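Local coordinates for protein ribulose bisphosphate carboxylase (Hyperthermus butylicus DSM 5456, PDB 6HUN) that probably catalyses the magnesium-dependent carboxylation of ribulose 1,5-bisphosphate to two molecules of 3-phosphoglycerate, as a form III Rubisco within an archaeal AMP degradation pathway, at residues L195-E206 against E233-N243; F216-I227 against R254-N263. All coordinates share one frame; numbering follows the deposited sequence.

Contact 1. Residues L195-E206 against E233-N243; sequences LIGGIDLVKDDE and ETGERKGYLAN
Tyr240 presents the edge of its ring to Asp204, and the hydroxyl OH donates to OD1 at 2.6 Å. The carboxylate meets the ring at its edge, the planes 83° apart, and the hydroxyl reaches OD1 on its syn side. Turning CG anti to the backbone N (chi1 177°) carries the Tyr240 ring along the neighbouring strand, where its CD1 lies 3.8 Å from Val202 CG1 and Val202 O also sits at the ring edge. Asp204 OD2 receives the backbone N of Asn243 at 2.9 Å on its anti side; Tyr187 also bonds OD1 and Arg219 forms a salt bridge with OD2, so each oxygen of this buried acid has two partners. Before this C-terminal end, strands 201-203 and 239-243 run parallel, their axes 18° apart, as the second and third strands of the eight-stranded barrel, joined through helix 216-234 in a beta-alpha-beta unit. On the face opposite Tyr240, Leu241 CD1 lies alongside the aliphatic stem of Lys203, 3.7 Å from its CG, while the lysine, extended as far as CE and bent only at its last torsion, leads NZ away to a hydrogen bond with Gln403. Gly239 lets Leu201 CD2 settle against its CA at 3.7 Å, where a beta carbon would clash. At the N-terminal end, in one of its two conformers, Lys238 bends at chi2 and sends NZ to two backbone carbonyls, Leu195 O at 2.6 Å and Ile199 O at 2.9 Å. Leu195 O also accepts Gly198 N, on its opposite face, in the Schellman motif that ends helix 184-196.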
loop_
_atom_site.group_PDB
_atom_site.type_symbol
_atom_site.label_atom_id
_atom_site.label_comp_id
_atom_site.label_asym_id
_atom_site.label_seq_id
_atom_site.Cartn_x
_atom_site.Cartn_y
_atom_site.Cartn_z
ATOM N N LEU A 195 -8.522 20.194 -24.924
ATOM C CA LEU A 195 -9.941 20.445 -24.659
ATOM C C LEU A 195 -10.648 21.061 -25.858
ATOM O O LEU A 195 -11.775 20.660 -26.192
ATOM C CB LEU A 195 -10.094 21.358 -23.463
ATOM C CG LEU A 195 -9.391 20.852 -22.186
ATOM C CD1 LEU A 195 -9.694 21.840 -21.112
ATOM C CD2 LEU A 195 -9.901 19.489 -21.806
ATOM N N ILE A 196 -10.016 22.057 -26.489
ATOM C CA ILE A 196 -10.641 22.796 -27.594
ATOM C C ILE A 196 -11.153 21.879 -28.705
ATOM O O ILE A 196 -12.140 22.200 -29.377
ATOM C CB ILE A 196 -9.658 23.856 -28.147
ATOM C CG1 ILE A 196 -10.424 25.015 -28.755
ATOM C CG2 ILE A 196 -8.693 23.258 -29.189
ATOM C CD1 ILE A 196 -11.089 25.880 -27.722
ATOM N N GLY A 197 -10.518 20.736 -28.918
ATOM C CA GLY A 197 -11.029 19.886 -29.969
ATOM C C GLY A 197 -12.052 18.843 -29.571
ATOM O O GLY A 197 -12.488 18.083 -30.433
ATOM N N GLY A 198 -12.452 18.745 -28.302
ATOM C CA GLY A 198 -13.484 17.778 -27.958
ATOM C C GLY A 198 -13.191 16.841 -26.783
ATOM O O GLY A 198 -14.058 16.064 -26.375
ATOM N N ILE A 199 -11.981 16.854 -26.251
ATOM C CA ILE A 199 -11.750 16.012 -25.071
ATOM C C ILE A 199 -12.398 16.699 -23.867
ATOM O O ILE A 199 -12.530 17.931 -23.831
ATOM C CB ILE A 199 -10.251 15.720 -24.878
ATOM C CG1 ILE A 199 -9.720 14.900 -26.048
ATOM C CG2 ILE A 199 -9.964 14.981 -23.520
ATOM C CD1 ILE A 199 -10.640 13.812 -26.509
ATOM N N ASP A 200 -12.926 15.894 -22.942
ATOM C CA ASP A 200 -13.730 16.391 -21.827
ATOM C C ASP A 200 -12.868 16.665 -20.601
ATOM O O ASP A 200 -13.133 17.628 -19.883
ATOM C CB ASP A 200 -14.823 15.384 -21.453
ATOM C CG ASP A 200 -15.625 14.920 -22.668
ATOM O OD1 ASP A 200 -16.282 15.784 -23.345
ATOM O OD2 ASP A 200 -15.573 13.697 -22.937
ATOM N N LEU A 201 -11.847 15.852 -20.388
ATOM C CA LEU A 201 -11.023 15.907 -19.171
ATOM C C LEU A 201 -9.559 15.879 -19.559
ATOM O O LEU A 201 -9.142 15.035 -20.363
ATOM C CB LEU A 201 -11.319 14.752 -18.219
ATOM C CG LEU A 201 -12.746 14.645 -17.712
ATOM C CD1 LEU A 201 -12.912 13.259 -17.143
ATOM C CD2 LEU A 201 -13.021 15.676 -16.623
ATOM N N VAL A 202 -8.771 16.815 -19.007
ATOM C CA VAL A 202 -7.325 16.720 -19.109
ATOM C C VAL A 202 -6.835 16.094 -17.804
ATOM O O VAL A 202 -7.389 16.355 -16.738
ATOM C CB VAL A 202 -6.684 18.099 -19.395
ATOM C CG1 VAL A 202 -7.241 19.132 -18.481
ATOM C CG2 VAL A 202 -5.155 18.029 -19.284
ATOM N N LYS A 203 -5.893 15.189 -17.905
ATOM C CA LYS A 203 -5.532 14.364 -16.748
ATOM C C LYS A 203 -4.053 14.462 -16.479
ATOM O O LYS A 203 -3.236 14.241 -17.375
ATOM C CB LYS A 203 -5.922 12.910 -17.001
ATOM C CG LYS A 203 -5.720 11.883 -15.867
ATOM C CD LYS A 203 -6.141 10.534 -16.497
ATOM C CE LYS A 203 -6.037 9.378 -15.533
ATOM N NZ LYS A 203 -4.980 8.361 -15.885
ATOM N N ASP A 204 -3.698 14.710 -15.216
ATOM C CA ASP A 204 -2.304 14.657 -14.845
ATOM C C ASP A 204 -1.829 13.220 -14.899
ATOM O O ASP A 204 -2.594 12.288 -14.638
ATOM C CB ASP A 204 -2.122 15.143 -13.393
ATOM C CG ASP A 204 -2.068 16.630 -13.260
ATOM O OD1 ASP A 204 -2.011 17.405 -14.295
ATOM O OD2 ASP A 204 -2.109 17.029 -12.072
ATOM N N ASP A 205 -0.543 13.021 -15.129
ATOM C CA ASP A 205 -0.108 11.641 -14.979
ATOM C C ASP A 205 0.129 11.323 -13.499
ATOM O O ASP A 205 0.147 12.212 -12.643
ATOM C CB ASP A 205 1.129 11.371 -15.825
ATOM C CG ASP A 205 1.149 9.945 -16.390
ATOM O OD1 ASP A 205 0.112 9.462 -16.901
ATOM O OD2 ASP A 205 2.202 9.293 -16.313
ATOM N N GLU A 206 0.279 10.012 -13.192
ATOM C CA GLU A 206 0.315 9.544 -11.806
ATOM C C GLU A 206 1.487 10.099 -11.012
ATOM O O GLU A 206 1.406 10.174 -9.774
ATOM C CB GLU A 206 0.335 8.004 -11.777
ATOM C CG GLU A 206 1.663 7.385 -12.170
ATOM C CD GLU A 206 1.945 7.443 -13.653
ATOM O OE1 GLU A 206 3.138 7.290 -14.021
ATOM O OE2 GLU A 206 0.985 7.648 -14.449
ATOM N N GLU A 233 -15.562 28.790 -25.840
ATOM C CA GLU A 233 -15.520 28.622 -27.288
ATOM C C GLU A 233 -16.335 27.424 -27.775
ATOM O O GLU A 233 -16.983 27.504 -28.817
ATOM C CB GLU A 233 -14.061 28.504 -27.731
ATOM C CG GLU A 233 -13.198 29.540 -27.048
ATOM C CD GLU A 233 -12.216 30.212 -27.971
ATOM O OE1 GLU A 233 -11.006 30.109 -27.690
ATOM O OE2 GLU A 233 -12.659 30.847 -28.970
ATOM N N THR A 234 -16.314 26.307 -27.047
ATOM C CA THR A 234 -17.034 25.096 -27.435
ATOM C C THR A 234 -18.475 25.071 -26.946
ATOM O O THR A 234 -19.303 24.385 -27.558
ATOM C CB THR A 234 -16.345 23.839 -26.872
ATOM O OG1 THR A 234 -16.353 23.943 -25.440
ATOM C CG2 THR A 234 -14.918 23.713 -27.385
ATOM N N GLY A 235 -18.800 25.789 -25.876
ATOM C CA GLY A 235 -20.079 25.595 -25.222
ATOM C C GLY A 235 -20.191 24.358 -24.346
ATOM O O GLY A 235 -21.273 24.118 -23.792
ATOM N N GLU A 236 -19.102 23.598 -24.175
ATOM C CA GLU A 236 -19.096 22.314 -23.482
ATOM C C GLU A 236 -18.283 22.480 -22.200
ATOM O O GLU A 236 -17.174 23.023 -22.240
ATOM C CB GLU A 236 -18.486 21.185 -24.340
ATOM C CG GLU A 236 -19.191 20.956 -25.725
ATOM C CD GLU A 236 -18.578 19.797 -26.587
ATOM O OE1 GLU A 236 -17.362 19.457 -26.470
ATOM O OE2 GLU A 236 -19.337 19.218 -27.404
ATOM N N ARG A 237 -18.849 22.028 -21.086
ATOM C CA ARG A 237 -18.113 21.901 -19.824
ATOM C C ARG A 237 -16.895 20.967 -19.970
ATOM O O ARG A 237 -16.899 20.004 -20.740
ATOM C CB ARG A 237 -19.057 21.357 -18.742
ATOM C CG ARG A 237 -20.199 22.244 -18.328
ATOM C CD ARG A 237 -21.475 21.465 -17.905
ATOM N NE ARG A 237 -22.724 22.242 -18.105
ATOM C CZ ARG A 237 -23.461 22.277 -19.227
ATOM N NH1 ARG A 237 -23.133 21.576 -20.316
ATOM N NH2 ARG A 237 -24.558 23.025 -19.261
ATOM N N LYS A 238 -15.829 21.276 -19.217
ATOM C CA LYS A 238 -14.580 20.532 -19.227
ATOM C C LYS A 238 -14.097 20.443 -17.789
ATOM O O LYS A 238 -14.493 21.239 -16.950
ATOM C CB LYS A 238 -13.491 21.211 -20.056
ATOM C CG LYS A 238 -13.979 21.766 -21.416
ATOM C CD LYS A 238 -13.826 20.672 -22.448
ATOM C CE LYS A 238 -14.329 21.164 -23.860
ATOM N NZ LYS A 238 -14.015 20.191 -24.961
ATOM N N GLY A 239 -13.233 19.504 -17.520
ATOM C CA GLY A 239 -12.723 19.351 -16.165
ATOM C C GLY A 239 -11.269 18.943 -16.184
ATOM O O GLY A 239 -10.749 18.528 -17.205
ATOM N N TYR A 240 -10.609 19.033 -15.006
ATOM C CA TYR A 240 -9.184 18.726 -14.894
ATOM C C TYR A 240 -9.004 17.678 -13.793
ATOM O O TYR A 240 -9.506 17.878 -12.680
ATOM C CB TYR A 240 -8.420 20.009 -14.544
ATOM C CG TYR A 240 -6.939 19.905 -14.313
ATOM C CD1 TYR A 240 -6.182 18.865 -14.842
ATOM C CD2 TYR A 240 -6.287 20.842 -13.510
ATOM C CE1 TYR A 240 -4.808 18.789 -14.604
ATOM C CE2 TYR A 240 -4.930 20.778 -13.274
ATOM C CZ TYR A 240 -4.198 19.762 -13.810
ATOM O OH TYR A 240 -2.852 19.718 -13.571
ATOM N N LEU A 241 -8.356 16.553 -14.109
ATOM C CA LEU A 241 -8.116 15.529 -13.072
ATOM C C LEU A 241 -6.752 15.896 -12.498
ATOM O O LEU A 241 -5.714 15.415 -12.946
ATOM C CB LEU A 241 -8.186 14.093 -13.631
ATOM C CG LEU A 241 -9.437 13.703 -14.450
ATOM C CD1 LEU A 241 -9.328 12.294 -15.120
ATOM C CD2 LEU A 241 -10.724 13.823 -13.607
ATOM N N ALA A 242 -6.767 16.777 -11.497
ATOM C CA ALA A 242 -5.559 17.334 -10.905
ATOM C C ALA A 242 -5.033 16.384 -9.858
ATOM O O ALA A 242 -5.764 15.996 -8.940
ATOM C CB ALA A 242 -5.837 18.689 -10.245
ATOM N N ASN A 243 -3.757 16.048 -9.961
ATOM C CA ASN A 243 -3.175 15.052 -9.056
ATOM C C ASN A 243 -2.813 15.719 -7.715
ATOM O O ASN A 243 -1.879 16.522 -7.643
ATOM C CB ASN A 243 -1.970 14.401 -9.717
ATOM C CG ASN A 243 -1.600 13.080 -9.046
ATOM O OD1 ASN A 243 -1.912 12.882 -7.901
ATOM N ND2 ASN A 243 -1.028 12.140 -9.794
#

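Contact 2. Residues F216-I227 against R254-N263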
loop_
_atom_site.group_PDB
_atom_site.type_symbol
_atom_site.label_atom_id
_atom_site.label_comp_id
_atom_site.label_asym_id
_atom_site.label_seq_id
_atom_site.Cartn_x
_atom_site.Cartn_y
_atom_site.Cartn_z
ATOM N N PHE A 216 2.166 22.873 -8.033
ATOM C CA PHE A 216 0.759 22.533 -8.171
ATOM C C PHE A 216 -0.071 23.775 -8.451
ATOM O O PHE A 216 -0.854 23.806 -9.414
ATOM C CB PHE A 216 0.244 21.825 -6.921
ATOM C CG PHE A 216 -1.196 21.362 -7.059
ATOM C CD1 PHE A 216 -1.485 20.132 -7.620
ATOM C CD2 PHE A 216 -2.249 22.189 -6.678
ATOM C CE1 PHE A 216 -2.813 19.683 -7.776
ATOM C CE2 PHE A 216 -3.574 21.758 -6.836
ATOM C CZ PHE A 216 -3.849 20.519 -7.380
ATOM N N GLU A 217 0.125 24.832 -7.646
ATOM C CA GLU A 217 -0.739 26.002 -7.770
ATOM C C GLU A 217 -0.528 26.702 -9.102
ATOM O O GLU A 217 -1.493 27.087 -9.773
ATOM C CB GLU A 217 -0.514 26.965 -6.602
ATOM C CG GLU A 217 -1.151 28.339 -6.884
ATOM C CD GLU A 217 -1.810 29.004 -5.685
ATOM O OE1 GLU A 217 -1.431 28.690 -4.536
ATOM O OE2 GLU A 217 -2.684 29.881 -5.904
ATOM N N ALA A 218 0.730 26.895 -9.499
ATOM C CA ALA A 218 0.989 27.592 -10.749
ATOM C C ALA A 218 0.506 26.766 -11.938
ATOM O O ALA A 218 0.009 27.325 -12.911
ATOM C CB ALA A 218 2.478 27.935 -10.863
ATOM N N ARG A 219 0.602 25.445 -11.853
ATOM C CA ARG A 219 0.086 24.557 -12.902
ATOM C C ARG A 219 -1.442 24.604 -12.990
ATOM O O ARG A 219 -2.014 24.780 -14.089
ATOM C CB ARG A 219 0.556 23.122 -12.626
ATOM C CG ARG A 219 -0.092 22.094 -13.506
ATOM C CD ARG A 219 0.666 20.772 -13.375
ATOM N NE ARG A 219 0.072 19.840 -12.430
ATOM C CZ ARG A 219 0.640 19.488 -11.285
ATOM N NH1 ARG A 219 1.809 20.021 -10.940
ATOM N NH2 ARG A 219 0.033 18.618 -10.494
ATOM N N LEU A 220 -2.108 24.541 -11.833
ATOM C CA LEU A 220 -3.567 24.599 -11.763
ATOM C C LEU A 220 -4.119 25.912 -12.334
ATOM O O LEU A 220 -5.103 25.903 -13.075
ATOM C CB LEU A 220 -4.003 24.428 -10.308
ATOM C CG LEU A 220 -5.481 24.548 -9.962
ATOM C CD1 LEU A 220 -6.221 23.486 -10.763
ATOM C CD2 LEU A 220 -5.751 24.469 -8.425
ATOM N N LYS A 221 -3.526 27.046 -11.977
ATOM C CA LYS A 221 -3.947 28.313 -12.588
ATOM C C LYS A 221 -3.881 28.253 -14.114
ATOM O O LYS A 221 -4.809 28.690 -14.809
ATOM C CB LYS A 221 -3.058 29.446 -12.090
ATOM C CG LYS A 221 -3.048 29.658 -10.581
ATOM C CD LYS A 221 -2.121 30.818 -10.180
ATOM C CE LYS A 221 -2.719 32.178 -10.541
ATOM N NZ LYS A 221 -2.641 32.517 -12.003
ATOM N N GLU A 222 -2.760 27.774 -14.661
ATOM C CA GLU A 222 -2.606 27.749 -16.112
ATOM C C GLU A 222 -3.595 26.800 -16.783
ATOM O O GLU A 222 -4.048 27.071 -17.906
ATOM C CB GLU A 222 -1.182 27.373 -16.498
ATOM C CG GLU A 222 -0.151 28.429 -16.215
ATOM C CD GLU A 222 -0.445 29.696 -16.960
ATOM O OE1 GLU A 222 -0.513 29.654 -18.223
ATOM O OE2 GLU A 222 -0.637 30.732 -16.281
ATOM N N VAL A 223 -3.936 25.685 -16.133
ATOM C CA VAL A 223 -4.907 24.771 -16.732
ATOM C C VAL A 223 -6.332 25.300 -16.587
ATOM O O VAL A 223 -7.145 25.152 -17.508
ATOM C CB VAL A 223 -4.765 23.352 -16.137
ATOM C CG1 VAL A 223 -5.854 22.399 -16.712
ATOM C CG2 VAL A 223 -3.374 22.841 -16.416
ATOM N N MET A 224 -6.652 25.972 -15.483
ATOM C CA MET A 224 -8.024 26.429 -15.270
ATOM C C MET A 224 -8.369 27.604 -16.169
ATOM O O MET A 224 -9.538 27.771 -16.533
ATOM C CB MET A 224 -8.248 26.814 -13.813
ATOM C CG MET A 224 -8.208 25.631 -12.860
ATOM S SD MET A 224 -9.197 24.202 -13.413
ATOM C CE MET A 224 -10.868 24.959 -13.463
ATOM N N LYS A 225 -7.361 28.401 -16.530
ATOM C CA LYS A 225 -7.525 29.422 -17.573
ATOM C C LYS A 225 -7.737 28.765 -18.934
ATOM O O LYS A 225 -8.558 29.235 -19.739
ATOM C CB LYS A 225 -6.296 30.341 -17.573
ATOM C CG LYS A 225 -6.342 31.592 -18.430
ATOM C CD LYS A 225 -4.962 32.272 -18.467
ATOM C CE LYS A 225 -4.099 31.905 -17.234
ATOM N NZ LYS A 225 -2.912 32.822 -17.111
ATOM N N ALA A 226 -7.028 27.662 -19.210
ATOM C CA ALA A 226 -7.231 26.929 -20.462
ATOM C C ALA A 226 -8.624 26.322 -20.538
ATOM O O ALA A 226 -9.240 26.326 -21.611
ATOM C CB ALA A 226 -6.195 25.823 -20.651
ATOM N N ILE A 227 -9.135 25.809 -19.416
ATOM C CA ILE A 227 -10.488 25.246 -19.374
ATOM C C ILE A 227 -11.524 26.331 -19.667
ATOM O O ILE A 227 -12.455 26.121 -20.461
ATOM C CB ILE A 227 -10.730 24.575 -18.009
ATOM C CG1 ILE A 227 -10.129 23.158 -18.033
ATOM C CG2 ILE A 227 -12.184 24.494 -17.613
ATOM C CD1 ILE A 227 -10.283 22.398 -16.687
ATOM N N ARG A 254 -4.134 21.344 -1.487
ATOM C CA ARG A 254 -4.320 21.237 -2.930
ATOM C C ARG A 254 -5.767 20.938 -3.266
ATOM O O ARG A 254 -6.275 21.440 -4.286
ATOM C CB ARG A 254 -3.369 20.176 -3.526
ATOM C CG ARG A 254 -1.896 20.597 -3.397
ATOM C CD ARG A 254 -0.828 19.498 -3.678
ATOM N NE ARG A 254 0.441 19.962 -3.102
ATOM C CZ ARG A 254 1.609 19.308 -3.187
ATOM N NH1 ARG A 254 1.707 18.188 -3.870
ATOM N NH2 ARG A 254 2.693 19.790 -2.581
ATOM N N ILE A 255 -6.459 20.169 -2.423
ATOM C CA ILE A 255 -7.869 19.911 -2.671
ATOM C C ILE A 255 -8.671 21.197 -2.525
ATOM O O ILE A 255 -9.606 21.469 -3.310
ATOM C CB ILE A 255 -8.404 18.818 -1.733
ATOM C CG1 ILE A 255 -7.794 17.451 -2.118
ATOM C CG2 ILE A 255 -9.933 18.779 -1.815
ATOM C CD1 ILE A 255 -8.122 16.273 -1.141
ATOM N N LYS A 256 -8.297 22.036 -1.552
ATOM C CA LYS A 256 -9.009 23.315 -1.416
ATOM C C LYS A 256 -8.690 24.247 -2.580
ATOM O O LYS A 256 -9.593 24.916 -3.106
ATOM C CB LYS A 256 -8.663 23.975 -0.075
ATOM C CG LYS A 256 -9.471 25.294 0.217
ATOM C CD LYS A 256 -9.194 25.733 1.641
ATOM C CE LYS A 256 -9.683 27.197 1.860
ATOM N NZ LYS A 256 -11.109 27.300 1.490
ATOM N N LEU A 257 -7.439 24.268 -3.058
ATOM C CA LEU A 257 -7.131 25.118 -4.212
ATOM C C LEU A 257 -7.915 24.679 -5.447
ATOM O O LEU A 257 -8.406 25.518 -6.211
ATOM C CB LEU A 257 -5.639 25.094 -4.514
ATOM C CG LEU A 257 -4.616 25.877 -3.692
ATOM C CD1 LEU A 257 -3.261 25.365 -4.140
ATOM C CD2 LEU A 257 -4.761 27.411 -3.942
ATOM N N VAL A 258 -8.012 23.363 -5.675
ATOM C CA VAL A 258 -8.848 22.848 -6.770
ATOM C C VAL A 258 -10.284 23.345 -6.622
ATOM O O VAL A 258 -10.911 23.829 -7.580
ATOM C CB VAL A 258 -8.789 21.302 -6.788
ATOM C CG1 VAL A 258 -9.966 20.786 -7.705
ATOM C CG2 VAL A 258 -7.449 20.868 -7.288
ATOM N N ALA A 259 -10.847 23.177 -5.432
ATOM C CA ALA A 259 -12.212 23.629 -5.175
ATOM C C ALA A 259 -12.347 25.150 -5.373
ATOM O O ALA A 259 -13.285 25.618 -6.029
ATOM C CB ALA A 259 -12.614 23.236 -3.745
ATOM N N ASP A 260 -11.412 25.938 -4.816
ATOM C CA ASP A 260 -11.513 27.402 -4.935
ATOM C C ASP A 260 -11.430 27.882 -6.373
ATOM O O ASP A 260 -11.944 28.968 -6.679
ATOM C CB ASP A 260 -10.412 28.072 -4.117
ATOM C CG ASP A 260 -10.632 27.898 -2.638
ATOM O OD1 ASP A 260 -11.789 27.541 -2.300
ATOM O OD2 ASP A 260 -9.698 28.112 -1.827
ATOM N N TYR A 261 -10.761 27.129 -7.258
ATOM C CA TYR A 261 -10.708 27.497 -8.672
ATOM C C TYR A 261 -11.888 26.975 -9.464
ATOM O O TYR A 261 -11.904 27.138 -10.690
ATOM C CB TYR A 261 -9.405 27.029 -9.332
ATOM C CG TYR A 261 -8.213 27.937 -9.090
ATOM C CD1 TYR A 261 -8.020 29.092 -9.823
ATOM C CD2 TYR A 261 -7.298 27.642 -8.121
ATOM C CE1 TYR A 261 -6.934 29.903 -9.588
ATOM C CE2 TYR A 261 -6.225 28.430 -7.890
ATOM C CZ TYR A 261 -6.045 29.559 -8.621
ATOM O OH TYR A 261 -4.955 30.344 -8.353
ATOM N N GLY A 262 -12.924 26.465 -8.811
ATOM C CA GLY A 262 -14.088 26.057 -9.569
ATOM C C GLY A 262 -13.920 24.762 -10.350
ATOM O O GLY A 262 -14.777 24.459 -11.169
ATOM N N ASN A 263 -12.835 23.992 -10.124
ATOM C CA ASN A 263 -12.698 22.674 -10.746
ATOM C C ASN A 263 -13.418 21.642 -9.882
ATOM O O ASN A 263 -13.517 21.800 -8.657
ATOM C CB ASN A 263 -11.218 22.294 -10.911
ATOM C CG ASN A 263 -11.015 21.035 -11.758
ATOM O OD1 ASN A 263 -11.367 21.023 -12.931
ATOM N ND2 ASN A 263 -10.419 19.973 -11.163
#
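Leu220 pushes its CD2 methyl into the groove of helix 248-260, 3.5 Å from Tyr261 CD2, with the backbone of Leu257 and the CG2 methyl of Val258 also against it. Next to it the Phe216 ring is met in two ways: the CB of Arg254 lies over one face, 3.9 Å from the ring centroid and 19° off its normal, a CH-pi contact, whereas Val258 CG2 approaches CZ at the edge at 3.6 Å. With chi1 at -176° the ring swings clear of its own backbone N, toward the aliphatic stem of Arg254. An alanine at Phe216 is likely to open a gap beside Val258 and take away the surface against which the Arg254 stem lies. Towards the other end, Met224, bent at chi2 and chi3, brings CE to 3.7 Å from Asn263 CB. Outward, Tyr261 reaches across to the partly exposed outer edge of the interface, where its OH makes a weak 3.4 Å hydrogen bond to Glu217 OE2, carboxylate and ring nearly perpendicular. The guanidinium of Arg254 continues past Phe216 to salt bridges with Glu250 and with Glu111 of the second subunit. Helix 248-260 closes in a Schellman motif with Gly262 at C-prime. Two neighbouring helices whose segment axes approach to 10.7 Å and incline by 19°, side by side outside the strands, are part of the helical layer of a TIM barrel.

Contact 1 joins two neighbouring strands of the barrel, and contact 2 packs the helix between them against the one that follows, so the pair spans inner wall and outer layer with centres about 12 Å apart. Two polar links cross the layers: Asp204 OD2 to Arg219 NH2, a 3.1 Å salt bridge, and Asn263 ND2 to Tyr240 O at 2.7 Å, probably a hydrogen bond. Leu195 CD1 packs 3.4 Å from Ile227 CG1. The predicted magnesium ligands Asp205, Glu206 and Lys203, the last through a carbamate not present here, belong to contact 1; the nearest Lys203 side-chain atom is about 3 Å from a bound calcium ion. Contact 2 lies farther out, about 10 Å between the nearest side-chain atoms of Asn263 and Lys203.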